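Local atomic coordinates of glutathione-independent glyoxalase DJ-1 (Schizosaccharomyces pombe, PDB entry 4QYT), a protein that catalyses the glutathione-independent conversion of methylglyoxal to D-lactate and is involved in protecting the cell against reactive oxygen species. Residues 28-33 and 173-178; 166-171 and 189-194; 77-82 and 97-102; 37-42 and 90-95. All blocks are in the same frame, centred on the assembly; numbering follows the deposited sequence. Where two conformers were deposited one is given.

Contact 1: residues 28-33 and 173-178; sequences KRAEIP and KLLEQV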
loop_
_atom_site.group_PDB
_atom_site.type_symbol
_atom_site.label_atom_id
_atom_site.label_comp_id
_atom_site.label_asym_id
_atom_site.label_seq_id
_atom_site.Cartn_x
_atom_site.Cartn_y
_atom_site.Cartn_z
ATOM N N LYS A 28 0.628 -11.856 -4.151
ATOM C CA LYS A 28 0.649 -12.809 -3.044
ATOM C C LYS A 28 -0.730 -13.467 -2.873
ATOM O O LYS A 28 -0.850 -14.693 -2.698
ATOM C CB LYS A 28 1.088 -12.118 -1.740
ATOM C CG LYS A 28 2.579 -11.905 -1.684
ATOM C CD LYS A 28 3.244 -13.107 -1.044
ATOM C CE LYS A 28 4.737 -12.979 -0.976
ATOM N NZ LYS A 28 5.357 -14.146 -0.268
ATOM N N ARG A 29 -1.804 -12.683 -2.953
ATOM C CA ARG A 29 -3.137 -13.274 -2.845
ATOM C C ARG A 29 -3.404 -14.274 -3.957
ATOM O O ARG A 29 -4.161 -15.237 -3.776
ATOM C CB ARG A 29 -4.189 -12.183 -2.860
ATOM C CG ARG A 29 -4.296 -11.435 -1.522
ATOM C CD ARG A 29 -5.103 -10.172 -1.682
ATOM N NE ARG A 29 -5.383 -9.477 -0.431
ATOM C CZ ARG A 29 -4.490 -8.781 0.243
ATOM N NH1 ARG A 29 -3.266 -8.582 -0.237
ATOM N NH2 ARG A 29 -4.853 -8.163 1.360
ATOM N N ALA A 30 -2.894 -13.991 -5.147
ATOM C CA ALA A 30 -3.003 -14.882 -6.294
ATOM C C ALA A 30 -2.171 -16.128 -6.205
ATOM O O ALA A 30 -2.245 -16.997 -7.093
ATOM C CB ALA A 30 -2.690 -14.116 -7.573
ATOM N N GLU A 31 -1.335 -16.224 -5.186
ATOM C CA GLU A 31 -0.380 -17.326 -5.025
ATOM C C GLU A 31 0.520 -17.451 -6.256
ATOM O O GLU A 31 0.900 -18.544 -6.676
ATOM C CB GLU A 31 -1.115 -18.648 -4.700
ATOM C CG GLU A 31 -1.960 -18.559 -3.433
ATOM C CD GLU A 31 -2.681 -19.813 -3.028
ATOM O OE1 GLU A 31 -3.151 -20.510 -3.931
ATOM O OE2 GLU A 31 -2.468 -20.228 -1.881
ATOM N N ILE A 32 0.952 -16.292 -6.757
ATOM C CA ILE A 32 1.940 -16.186 -7.808
ATOM C C ILE A 32 3.249 -15.756 -7.201
ATOM O O ILE A 32 3.294 -14.705 -6.538
ATOM C CB ILE A 32 1.470 -15.214 -8.892
ATOM C CG1 ILE A 32 0.256 -15.794 -9.632
ATOM C CG2 ILE A 32 2.595 -14.856 -9.840
ATOM C CD1 ILE A 32 -0.413 -14.870 -10.624
ATOM N N PRO A 33 4.323 -16.545 -7.350
ATOM C CA PRO A 33 5.606 -16.157 -6.760
ATOM C C PRO A 33 6.045 -14.750 -7.128
ATOM O O PRO A 33 5.980 -14.384 -8.306
ATOM C CB PRO A 33 6.574 -17.208 -7.296
ATOM C CG PRO A 33 5.723 -18.384 -7.579
ATOM C CD PRO A 33 4.419 -17.846 -8.049
ATOM N N LYS A 173 -4.525 -4.946 -13.180
ATOM C CA LYS A 173 -4.333 -5.031 -14.632
ATOM C C LYS A 173 -3.221 -6.036 -14.960
ATOM O O LYS A 173 -3.354 -6.861 -15.869
ATOM C CB LYS A 173 -4.044 -3.649 -15.225
ATOM C CG LYS A 173 -4.151 -3.601 -16.744
ATOM C CD LYS A 173 -5.588 -3.715 -17.253
ATOM C CE LYS A 173 -5.657 -3.453 -18.742
ATOM N NZ LYS A 173 -7.053 -3.455 -19.244
ATOM N N LEU A 174 -2.122 -5.985 -14.200
ATOM C CA LEU A 174 -1.045 -6.958 -14.371
ATOM C C LEU A 174 -1.535 -8.373 -14.140
ATOM O O LEU A 174 -1.324 -9.269 -14.953
ATOM C CB LEU A 174 0.118 -6.604 -13.453
ATOM C CG LEU A 174 0.929 -5.376 -13.886
ATOM C CD1 LEU A 174 1.647 -4.823 -12.665
ATOM C CD2 LEU A 174 1.903 -5.745 -14.988
ATOM N N LEU A 175 -2.216 -8.591 -13.026
ATOM C CA LEU A 175 -2.725 -9.896 -12.707
ATOM C C LEU A 175 -3.667 -10.448 -13.786
ATOM O O LEU A 175 -3.614 -11.628 -14.133
ATOM C CB LEU A 175 -3.492 -9.852 -11.364
ATOM C CG LEU A 175 -4.053 -11.205 -10.922
ATOM C CD1 LEU A 175 -2.966 -12.238 -10.679
ATOM C CD2 LEU A 175 -4.942 -11.035 -9.710
ATOM N N GLU A 176 -4.494 -9.569 -14.328
ATOM C CA GLU A 176 -5.476 -9.947 -15.336
ATOM C C GLU A 176 -4.814 -10.545 -16.563
ATOM O O GLU A 176 -5.441 -11.360 -17.258
ATOM C CB GLU A 176 -6.293 -8.704 -15.741
ATOM C CG GLU A 176 -7.546 -9.072 -16.513
ATOM C CD GLU A 176 -8.414 -7.888 -16.868
ATOM O OE1 GLU A 176 -7.964 -6.741 -16.687
ATOM O OE2 GLU A 176 -9.628 -8.124 -17.097
ATOM N N GLN A 177 -3.575 -10.161 -16.864
ATOM C CA GLN A 177 -2.908 -10.691 -18.048
ATOM C C GLN A 177 -2.466 -12.129 -17.896
ATOM O O GLN A 177 -2.221 -12.793 -18.902
ATOM C CB GLN A 177 -1.690 -9.835 -18.417
ATOM C CG GLN A 177 -1.947 -8.347 -18.540
ATOM C CD GLN A 177 -3.248 -8.018 -19.267
ATOM O OE1 GLN A 177 -4.064 -7.241 -18.762
ATOM N NE2 GLN A 177 -3.355 -8.414 -20.486
ATOM N N VAL A 178 -2.267 -12.576 -16.653
ATOM C CA VAL A 178 -1.585 -13.830 -16.373
ATOM C C VAL A 178 -2.397 -14.855 -15.612
ATOM O O VAL A 178 -2.170 -16.035 -15.764
ATOM C CB VAL A 178 -0.232 -13.697 -15.684
ATOM C CG1 VAL A 178 0.706 -12.959 -16.584
ATOM C CG2 VAL A 178 -0.337 -13.047 -14.295
#

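Contact 2: residues 166-171 and 189-194; sequences TAMLFG and KSLSMP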
loop_
_atom_site.group_PDB
_atom_site.type_symbol
_atom_site.label_atom_id
_atom_site.label_comp_id
_atom_site.label_asym_id
_atom_site.label_seq_id
_atom_site.Cartn_x
_atom_site.Cartn_y
_atom_site.Cartn_z
ATOM N N THR A 166 -4.010 4.809 -7.998
ATOM C CA THR A 166 -4.292 3.822 -9.043
ATOM C C THR A 166 -3.456 2.555 -8.869
ATOM O O THR A 166 -3.535 1.675 -9.737
ATOM C CB THR A 166 -4.067 4.396 -10.438
ATOM O OG1 THR A 166 -2.685 4.678 -10.634
ATOM C CG2 THR A 166 -4.866 5.627 -10.645
ATOM N N ALA A 167 -2.755 2.407 -7.743
ATOM C CA ALA A 167 -1.875 1.254 -7.571
ATOM C C ALA A 167 -2.633 -0.065 -7.532
ATOM O O ALA A 167 -2.145 -1.074 -8.053
ATOM C CB ALA A 167 -1.013 1.447 -6.367
ATOM N N MET A 168 -3.812 -0.077 -6.921
ATOM C CA MET A 168 -4.610 -1.288 -6.919
ATOM C C MET A 168 -5.102 -1.660 -8.324
ATOM O O MET A 168 -4.985 -2.802 -8.759
ATOM C CB MET A 168 -5.795 -1.183 -5.948
ATOM C CG MET A 168 -5.382 -1.128 -4.473
ATOM S SD MET A 168 -4.590 -2.626 -3.865
ATOM C CE MET A 168 -6.008 -3.698 -3.834
ATOM N N LEU A 169 -5.615 -0.673 -9.056
ATOM C CA LEU A 169 -6.014 -0.917 -10.449
ATOM C C LEU A 169 -4.858 -1.392 -11.309
ATOM O O LEU A 169 -5.020 -2.277 -12.179
ATOM C CB LEU A 169 -6.622 0.340 -11.051
ATOM C CG LEU A 169 -7.998 0.723 -10.506
ATOM C CD1 LEU A 169 -8.305 2.135 -10.918
ATOM C CD2 LEU A 169 -9.082 -0.241 -10.975
ATOM N N PHE A 170 -3.672 -0.855 -11.070
ATOM C CA PHE A 170 -2.451 -1.253 -11.752
ATOM C C PHE A 170 -2.084 -2.701 -11.454
ATOM O O PHE A 170 -1.830 -3.492 -12.380
ATOM C CB PHE A 170 -1.358 -0.299 -11.278
ATOM C CG PHE A 170 0.049 -0.690 -11.651
ATOM C CD1 PHE A 170 0.471 -0.634 -12.968
ATOM C CD2 PHE A 170 0.982 -1.040 -10.700
ATOM C CE1 PHE A 170 1.781 -0.903 -13.310
ATOM C CE2 PHE A 170 2.308 -1.289 -11.014
ATOM C CZ PHE A 170 2.706 -1.210 -12.332
ATOM N N GLY A 171 -2.045 -3.066 -10.178
ATOM C CA GLY A 171 -1.744 -4.463 -9.828
ATOM C C GLY A 171 -2.729 -5.430 -10.433
ATOM O O GLY A 171 -2.360 -6.505 -10.910
ATOM N N LYS A 189 -12.559 -10.121 -5.996
ATOM C CA LYS A 189 -13.630 -10.102 -5.004
ATOM C C LYS A 189 -13.117 -9.931 -3.584
ATOM O O LYS A 189 -13.720 -9.236 -2.777
ATOM C CB LYS A 189 -14.473 -11.379 -5.127
ATOM C CG LYS A 189 -15.653 -11.461 -4.181
ATOM C CD LYS A 189 -16.410 -12.775 -4.280
ATOM C CE LYS A 189 -17.714 -12.790 -3.493
ATOM N NZ LYS A 189 -18.206 -14.192 -3.396
ATOM N N SER A 190 -11.991 -10.550 -3.283
ATOM C CA SER A 190 -11.405 -10.504 -1.949
ATOM C C SER A 190 -10.905 -9.114 -1.546
ATOM O O SER A 190 -10.675 -8.883 -0.362
ATOM C CB SER A 190 -10.259 -11.509 -1.804
ATOM O OG SER A 190 -9.058 -11.042 -2.400
ATOM N N LEU A 191 -10.723 -8.211 -2.510
ATOM C CA LEU A 191 -10.131 -6.934 -2.212
ATOM C C LEU A 191 -11.103 -5.889 -1.737
ATOM O O LEU A 191 -10.669 -4.865 -1.203
ATOM C CB LEU A 191 -9.406 -6.423 -3.424
ATOM C CG LEU A 191 -8.315 -7.306 -3.976
ATOM C CD1 LEU A 191 -7.769 -6.768 -5.297
ATOM C CD2 LEU A 191 -7.184 -7.507 -2.991
ATOM N N SER A 192 -12.397 -6.066 -1.956
ATOM C CA SER A 192 -13.360 -4.975 -1.705
ATOM C C SER A 192 -13.093 -3.718 -2.521
ATOM O O SER A 192 -13.100 -2.614 -1.979
ATOM C CB SER A 192 -13.498 -4.630 -0.228
ATOM O OG SER A 192 -13.977 -5.735 0.470
ATOM N N MET A 193 -12.946 -3.876 -3.825
ATOM C CA MET A 193 -12.778 -2.736 -4.692
ATOM C C MET A 193 -14.041 -1.912 -4.664
ATOM O O MET A 193 -15.164 -2.440 -4.648
ATOM C CB MET A 193 -12.484 -3.196 -6.096
ATOM C CG MET A 193 -11.188 -3.972 -6.211
ATOM S SD MET A 193 -9.711 -3.010 -5.801
ATOM C CE MET A 193 -9.694 -1.860 -7.191
ATOM N N PRO A 194 -13.872 -0.592 -4.615
ATOM C CA PRO A 194 -15.027 0.268 -4.472
ATOM C C PRO A 194 -15.768 0.366 -5.776
ATOM O O PRO A 194 -15.247 0.067 -6.860
ATOM C CB PRO A 194 -14.427 1.603 -4.072
ATOM C CG PRO A 194 -13.008 1.567 -4.495
ATOM C CD PRO A 194 -12.600 0.130 -4.480
ATOM O OXT PRO A 194 -16.993 0.590 -5.736
#

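Contact 3: residues 77-82 and 97-102; sequences AIIPGG and QVVKEF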
loop_
_atom_site.group_PDB
_atom_site.type_symbol
_atom_site.label_atom_id
_atom_site.label_comp_id
_atom_site.label_asym_id
_atom_site.label_seq_id
_atom_site.Cartn_x
_atom_site.Cartn_y
_atom_site.Cartn_z
ATOM N N ALA A 77 8.109 -7.862 -14.840
ATOM C CA ALA A 77 8.959 -6.872 -14.180
ATOM C C ALA A 77 8.119 -5.660 -13.851
ATOM O O ALA A 77 7.493 -5.115 -14.754
ATOM C CB ALA A 77 10.109 -6.472 -15.084
ATOM N N ILE A 78 8.132 -5.246 -12.592
ATOM C CA ILE A 78 7.322 -4.103 -12.138
ATOM C C ILE A 78 8.265 -3.031 -11.593
ATOM O O ILE A 78 9.113 -3.287 -10.746
ATOM C CB ILE A 78 6.311 -4.547 -11.046
ATOM C CG1 ILE A 78 5.426 -5.696 -11.549
ATOM C CG2 ILE A 78 5.477 -3.332 -10.601
ATOM C CD1 ILE A 78 4.512 -6.253 -10.501
ATOM N N ILE A 79 7.977 -1.798 -12.033
ATOM C CA ILE A 79 8.743 -0.626 -11.665
ATOM C C ILE A 79 7.782 0.337 -10.998
ATOM O O ILE A 79 6.882 0.932 -11.637
ATOM C CB ILE A 79 9.458 0.032 -12.854
ATOM C CG1 ILE A 79 10.206 -1.049 -13.623
ATOM C CG2 ILE A 79 10.476 1.041 -12.317
ATOM C CD1 ILE A 79 10.903 -0.578 -14.876
ATOM N N PRO A 80 7.903 0.440 -9.674
ATOM C CA PRO A 80 7.064 1.386 -8.958
ATOM C C PRO A 80 7.665 2.799 -8.998
ATOM O O PRO A 80 8.794 3.004 -9.457
ATOM C CB PRO A 80 7.048 0.801 -7.539
ATOM C CG PRO A 80 8.420 0.133 -7.422
ATOM C CD PRO A 80 8.738 -0.379 -8.774
ATOM N N GLY A 81 6.884 3.755 -8.469
ATOM C CA GLY A 81 7.297 5.146 -8.452
ATOM C C GLY A 81 7.798 5.623 -7.110
ATOM O O GLY A 81 8.434 4.879 -6.375
ATOM N N GLY A 82 7.465 6.873 -6.802
ATOM C CA GLY A 82 8.223 7.637 -5.828
ATOM C C GLY A 82 9.358 8.360 -6.537
ATOM O O GLY A 82 10.046 7.758 -7.363
ATOM N N GLN A 97 17.564 -2.713 -19.510
ATOM C CA GLN A 97 17.826 -3.901 -20.318
ATOM C C GLN A 97 16.724 -4.938 -20.154
ATOM O O GLN A 97 16.293 -5.571 -21.117
ATOM C CB GLN A 97 19.157 -4.533 -19.907
ATOM C CG GLN A 97 20.401 -3.723 -20.309
ATOM C CD GLN A 97 21.667 -4.017 -19.480
ATOM O OE1 GLN A 97 21.653 -4.733 -18.471
ATOM N NE2 GLN A 97 22.757 -3.448 -19.898
ATOM N N VAL A 98 16.248 -5.128 -18.929
ATOM C CA VAL A 98 15.139 -6.044 -18.701
ATOM C C VAL A 98 13.905 -5.551 -19.438
ATOM O O VAL A 98 13.211 -6.340 -20.081
ATOM C CB VAL A 98 14.876 -6.165 -17.166
ATOM C CG1 VAL A 98 13.486 -6.728 -16.859
ATOM C CG2 VAL A 98 15.973 -6.982 -16.500
ATOM N N VAL A 99 13.587 -4.259 -19.281
ATOM C CA VAL A 99 12.406 -3.733 -19.954
ATOM C C VAL A 99 12.476 -3.896 -21.489
ATOM O O VAL A 99 11.502 -4.294 -22.129
ATOM C CB VAL A 99 12.186 -2.256 -19.492
ATOM C CG1 VAL A 99 11.250 -1.485 -20.396
ATOM C CG2 VAL A 99 11.753 -2.229 -18.034
ATOM N N LYS A 100 13.618 -3.579 -22.050
ATOM C CA LYS A 100 13.815 -3.728 -23.490
ATOM C C LYS A 100 13.707 -5.170 -23.923
ATOM O O LYS A 100 13.126 -5.473 -24.989
ATOM C CB LYS A 100 15.171 -3.154 -23.895
ATOM C CG LYS A 100 15.229 -1.651 -23.811
ATOM C CD LYS A 100 16.598 -1.114 -24.137
ATOM C CE LYS A 100 16.806 -1.093 -25.638
ATOM N NZ LYS A 100 15.898 -0.123 -26.342
ATOM N N GLU A 101 14.281 -6.081 -23.139
ATOM C CA GLU A 101 14.176 -7.485 -23.486
ATOM C C GLU A 101 12.752 -7.983 -23.424
ATOM O O GLU A 101 12.321 -8.798 -24.253
ATOM C CB GLU A 101 15.036 -8.348 -22.560
ATOM C CG GLU A 101 14.932 -9.838 -22.825
ATOM C CD GLU A 101 15.308 -10.234 -24.243
ATOM O OE1 GLU A 101 16.292 -9.640 -24.786
ATOM O OE2 GLU A 101 14.762 -11.281 -24.715
ATOM N N PHE A 102 12.012 -7.542 -22.406
ATOM C CA PHE A 102 10.678 -8.041 -22.206
ATOM C C PHE A 102 9.683 -7.479 -23.201
ATOM O O PHE A 102 8.663 -8.099 -23.468
ATOM C CB PHE A 102 10.188 -7.753 -20.779
ATOM C CG PHE A 102 10.630 -8.721 -19.718
ATOM C CD1 PHE A 102 11.745 -9.508 -19.842
ATOM C CD2 PHE A 102 9.892 -8.839 -18.554
ATOM C CE1 PHE A 102 12.100 -10.390 -18.856
ATOM C CE2 PHE A 102 10.251 -9.703 -17.554
ATOM C CZ PHE A 102 11.357 -10.484 -17.707
#

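Contact 4: residues 37-42 and 90-95; sequences VYVGEN and STTPFV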
loop_
_atom_site.group_PDB
_atom_site.type_symbol
_atom_site.label_atom_id
_atom_site.label_comp_id
_atom_site.label_asym_id
_atom_site.label_seq_id
_atom_site.Cartn_x
_atom_site.Cartn_y
_atom_site.Cartn_z
ATOM N N VAL A 37 13.252 -6.988 -5.581
ATOM C CA VAL A 37 14.639 -6.947 -6.063
ATOM C C VAL A 37 15.143 -5.524 -5.965
ATOM O O VAL A 37 14.665 -4.624 -6.675
ATOM C CB VAL A 37 14.747 -7.505 -7.495
ATOM C CG1 VAL A 37 16.170 -7.395 -7.988
ATOM C CG2 VAL A 37 14.249 -8.960 -7.576
ATOM N N TYR A 38 16.093 -5.321 -5.042
ATOM C CA TYR A 38 16.591 -4.006 -4.668
ATOM C C TYR A 38 17.735 -3.580 -5.572
ATOM O O TYR A 38 18.695 -4.338 -5.800
ATOM C CB TYR A 38 17.057 -4.076 -3.212
ATOM C CG TYR A 38 17.839 -2.888 -2.700
ATOM C CD1 TYR A 38 17.255 -1.619 -2.614
ATOM C CD2 TYR A 38 19.116 -3.041 -2.205
ATOM C CE1 TYR A 38 17.934 -0.539 -2.034
ATOM C CE2 TYR A 38 19.795 -1.968 -1.660
ATOM C CZ TYR A 38 19.200 -0.722 -1.534
ATOM O OH TYR A 38 19.951 0.300 -1.000
ATOM N N VAL A 39 17.669 -2.318 -5.981
ATOM C CA VAL A 39 18.718 -1.647 -6.690
ATOM C C VAL A 39 19.180 -0.501 -5.793
ATOM O O VAL A 39 18.492 0.495 -5.612
ATOM C CB VAL A 39 18.203 -1.090 -8.023
ATOM C CG1 VAL A 39 19.272 -0.284 -8.758
ATOM C CG2 VAL A 39 17.662 -2.209 -8.888
ATOM N N GLY A 40 20.387 -0.628 -5.243
ATOM C CA GLY A 40 20.893 0.396 -4.345
ATOM C C GLY A 40 22.196 0.018 -3.682
ATOM O O GLY A 40 22.745 -1.049 -3.960
ATOM N N GLU A 41 22.611 0.844 -2.729
ATOM C CA GLU A 41 23.916 0.724 -2.086
ATOM C C GLU A 41 23.894 -0.138 -0.832
ATOM O O GLU A 41 24.955 -0.508 -0.349
ATOM C CB GLU A 41 24.526 2.106 -1.792
ATOM C CG GLU A 41 24.855 2.867 -3.064
ATOM C CD GLU A 41 25.661 2.026 -4.044
ATOM O OE1 GLU A 41 26.711 1.479 -3.629
ATOM O OE2 GLU A 41 25.244 1.899 -5.220
ATOM N N ASN A 42 22.740 -0.274 -0.191
ATOM C CA ASN A 42 22.697 -0.933 1.093
ATOM C C ASN A 42 23.042 -2.429 0.969
ATOM O O ASN A 42 22.256 -3.231 0.483
ATOM C CB ASN A 42 21.323 -0.722 1.760
ATOM C CG ASN A 42 21.302 -1.245 3.177
ATOM O OD1 ASN A 42 21.236 -2.457 3.403
ATOM N ND2 ASN A 42 21.529 -0.354 4.128
ATOM N N SER A 90 14.909 4.037 -13.112
ATOM C CA SER A 90 14.817 4.420 -14.514
ATOM C C SER A 90 16.207 4.647 -15.116
ATOM O O SER A 90 16.339 4.576 -16.343
ATOM C CB SER A 90 13.933 5.639 -14.746
ATOM O OG SER A 90 14.530 6.801 -14.193
ATOM N N THR A 91 17.212 4.950 -14.294
ATOM C CA THR A 91 18.542 5.255 -14.784
ATOM C C THR A 91 19.514 4.126 -14.478
ATOM O O THR A 91 20.722 4.297 -14.600
ATOM C CB THR A 91 19.049 6.577 -14.190
ATOM O OG1 THR A 91 19.172 6.505 -12.767
ATOM C CG2 THR A 91 18.187 7.746 -14.628
ATOM N N THR A 92 18.989 2.937 -14.199
ATOM C CA THR A 92 19.850 1.769 -14.010
ATOM C C THR A 92 19.850 0.943 -15.273
ATOM O O THR A 92 18.797 0.429 -15.647
ATOM C CB THR A 92 19.321 0.941 -12.840
ATOM O OG1 THR A 92 19.317 1.708 -11.646
ATOM C CG2 THR A 92 20.148 -0.278 -12.577
ATOM N N PRO A 93 20.995 0.732 -15.943
ATOM C CA PRO A 93 20.969 -0.049 -17.182
ATOM C C PRO A 93 20.348 -1.413 -17.029
ATOM O O PRO A 93 19.646 -1.843 -17.939
ATOM C CB PRO A 93 22.444 -0.047 -17.624
ATOM C CG PRO A 93 22.941 1.277 -17.109
ATOM C CD PRO A 93 22.282 1.441 -15.764
ATOM N N PHE A 94 20.603 -2.115 -15.918
ATOM C CA PHE A 94 20.015 -3.435 -15.756
ATOM C C PHE A 94 18.495 -3.401 -15.917
ATOM O O PHE A 94 17.902 -4.275 -16.558
ATOM C CB PHE A 94 20.396 -3.978 -14.404
ATOM C CG PHE A 94 19.861 -5.362 -14.111
ATOM C CD1 PHE A 94 20.601 -6.468 -14.469
ATOM C CD2 PHE A 94 18.657 -5.578 -13.447
ATOM C CE1 PHE A 94 20.159 -7.743 -14.181
ATOM C CE2 PHE A 94 18.211 -6.862 -13.151
ATOM C CZ PHE A 94 18.985 -7.940 -13.499
ATOM N N VAL A 95 17.857 -2.429 -15.255
ATOM C CA VAL A 95 16.405 -2.285 -15.343
ATOM C C VAL A 95 15.946 -1.991 -16.755
ATOM O O VAL A 95 15.014 -2.594 -17.276
ATOM C CB VAL A 95 15.899 -1.231 -14.342
ATOM C CG1 VAL A 95 14.420 -0.999 -14.495
ATOM C CG2 VAL A 95 16.241 -1.622 -12.917
#

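Contact 1: residues 28-33 and 173-178
Ala30 and Ile32, at the turn that closes helix 17-29, meet Leu175 and Val178 on the side of helix 167-178, joining two neighbouring helices that flank the same face of the central sheet in this DJ-1/PfpI alpha/beta sandwich. Between the two segments the interaction is wholly apolar. CD1 of Leu175 is the shared point: it lies 3.6 Å from CB of Ala30 and 3.7 Å from CD1 of Ile32, whose chain runs slantwise past that of the leucine. Leu175 gets there through its first torsion (chi1 -179°), which carries CG away from the backbone N and delivers one branch to the turn. Ile32 is stretched out (chi2 173°), which carries CD1 toward the helix.

Backbone bonding explains why two residues of a turn can face the same helix. Glu31 takes a positive phi of 56°, and two backbone bonds run back into the last helical turn, one of them from N of Glu31 to O of Lys28 (3.0 Å): a Schellman motif, which brings Ile32 round beside Ala30. The carbonyl O of Ala30 is held by the Lys183 ammonium.

Charged groups of the last helical turn work elsewhere, for Lys28 and Arg29 form salt bridges to Asp52 and Asp16 of the second subunit. At the far end of the patch, CD1 of Ile32 stands 4.1 Å from CG2 of Val178.

Contact 2: residues 166-171 and 189-194
Met168 grips Leu191 with its terminal methyl: CE lies 3.8 Å from CD1 and 4.1 Å from CD2 of the leucine, so both branches close on the one methyl group. This is the tight, inner part of the contact. Met168 reaches it with a chain folded at chi2 (-65°) and chi3 (-72°). Ala22 and Ile26 of helix 17-29 pack on the same methionine.

The setting is a helical hairpin, helix 167-178 followed directly by helix 181-190. Beyond the second helix the chain turns at Ser192, which has positive phi, and the C-terminal tail comes back alongside the first turns of helix 167-178. The contact itself borders the dimer interface: Met168 also packs on Ile18 of the second subunit, and O of Ser190 accepts a hydrogen bond from NE2 of that subunit's His133, an inferred active-site residue.

Packing is looser toward the end of the tail. Met193, bent much like Met168, sets its CE 4.1 Å from CB of Met168 and 4.2 Å from CD2 of Leu169, so it touches the base of one side chain and the tip of the other. Leu169 and Met193 are both partly exposed; Pro194 is exposed, though it still rests on Gly165 of the second subunit.

Contact 3: residues 77-82 and 97-102
Phe102 turns the edge of its ring to Ala77, with CE2 lying 3.9 Å from the backbone N of Ala77 and 4.1 Å from its CB. The alanine nitrogen sits near the ring plane, so the strand meets the rim of the aromatic group and not its face. One face is taken by Val98, a turn earlier in the same helix, whose CG1 stands 4.2 Å above the centre of the ring. That methyl serves both neighbours, since it also lies 3.8 Å from CB of Ala77. The three residues thus form a compact triangle in which the alanine methyl is held between a valine branch and a ring edge. Val98 offers this branch because CG1 points away from the backbone N (chi1 162°).

The segments are the first strand and the last helix of a beta-alpha-beta crossover: strand 76-79 leads through helices 83-90 and 93-102 to its parallel neighbour, strand 109-112. The axes of strand and helix approach to 9.8 Å and run at 130°, partly antiparallel, as the return leg of such a crossover requires.

Farther along the strand, Ile79 slants across Val99, with CD1 of the isoleucine 3.7 Å from CG2 of the valine. Ile110 and Met112 of strand 109-112 also touch Val99. Just beyond the strand the chain enters the inferred active site, where N of Gly82 donates a hydrogen bond to OD2 of the 3-sulfinoalanine at position 114, the oxidised form of Cys114.

Contact 4: residues 37-42 and 90-95
Val39 and Thr92 are brought together by complementary first torsions. In the valine, chi1 of 176° sends CG1 away from the backbone N and out toward the helix; in the threonine, chi1 of -60° puts OG1 beside its own N and leaves CG2 pointing away from it. The two side chains therefore meet tip to tip, CG1 of Val39 lying 3.5 Å from OG1 and 3.9 Å from CG2 of Thr92. Here the end of strand 34-39, in the mainly parallel sheet of the DJ-1 alpha/beta sandwich, packs against the start of helix 93-102.

To the valine the hydroxyl is merely a packing surface. Its polar partner is O of Thr88 in the preceding helix 83-90, so although Thr92 occupies the N-cap position of helix 93-102, its side chain ties back to the earlier helix. The other branch of Val39 reaches more loosely into the helix, with CG2 4.3 Å from CG2 of Val95. Nearby, Phe94 makes an edge-to-face stack with Tyr61.

Past Val39 the chain bends round Tyr38. N of Gly40 lies 3.8 Å above the centre of the Tyr38 ring, while the hydroxyl also bonds to OD2 of Asp13. The turn is completed by N of Asn42, which arrives at the ring edge, in its plane, and donates to OH of Tyr38 over 3.0 Å at 160°.

How the contacts relate
Contact 3 is the most central of the four and entirely buried; contact 4, about 10 Å away between centres, continues the same layer, both using helix 93-102 and one sheet. Ile79 CD1 and Val95 CG1 join them at 3.6 Å. Contacts 1 and 2 share helix 167-178 across the sheet: Ile78, between the two strand residues that serve contact 3, packs instead on Leu174 and Phe170 of that helix. No hydrogen bond crosses any of the four, and side-chain packing carries them, though contact 4 brings in a threonine hydroxyl. Contacts 1 and 2 are only partly buried and border the second subunit through salt bridges or hydrogen bonds, whereas no other chain touches contacts 3 and 4.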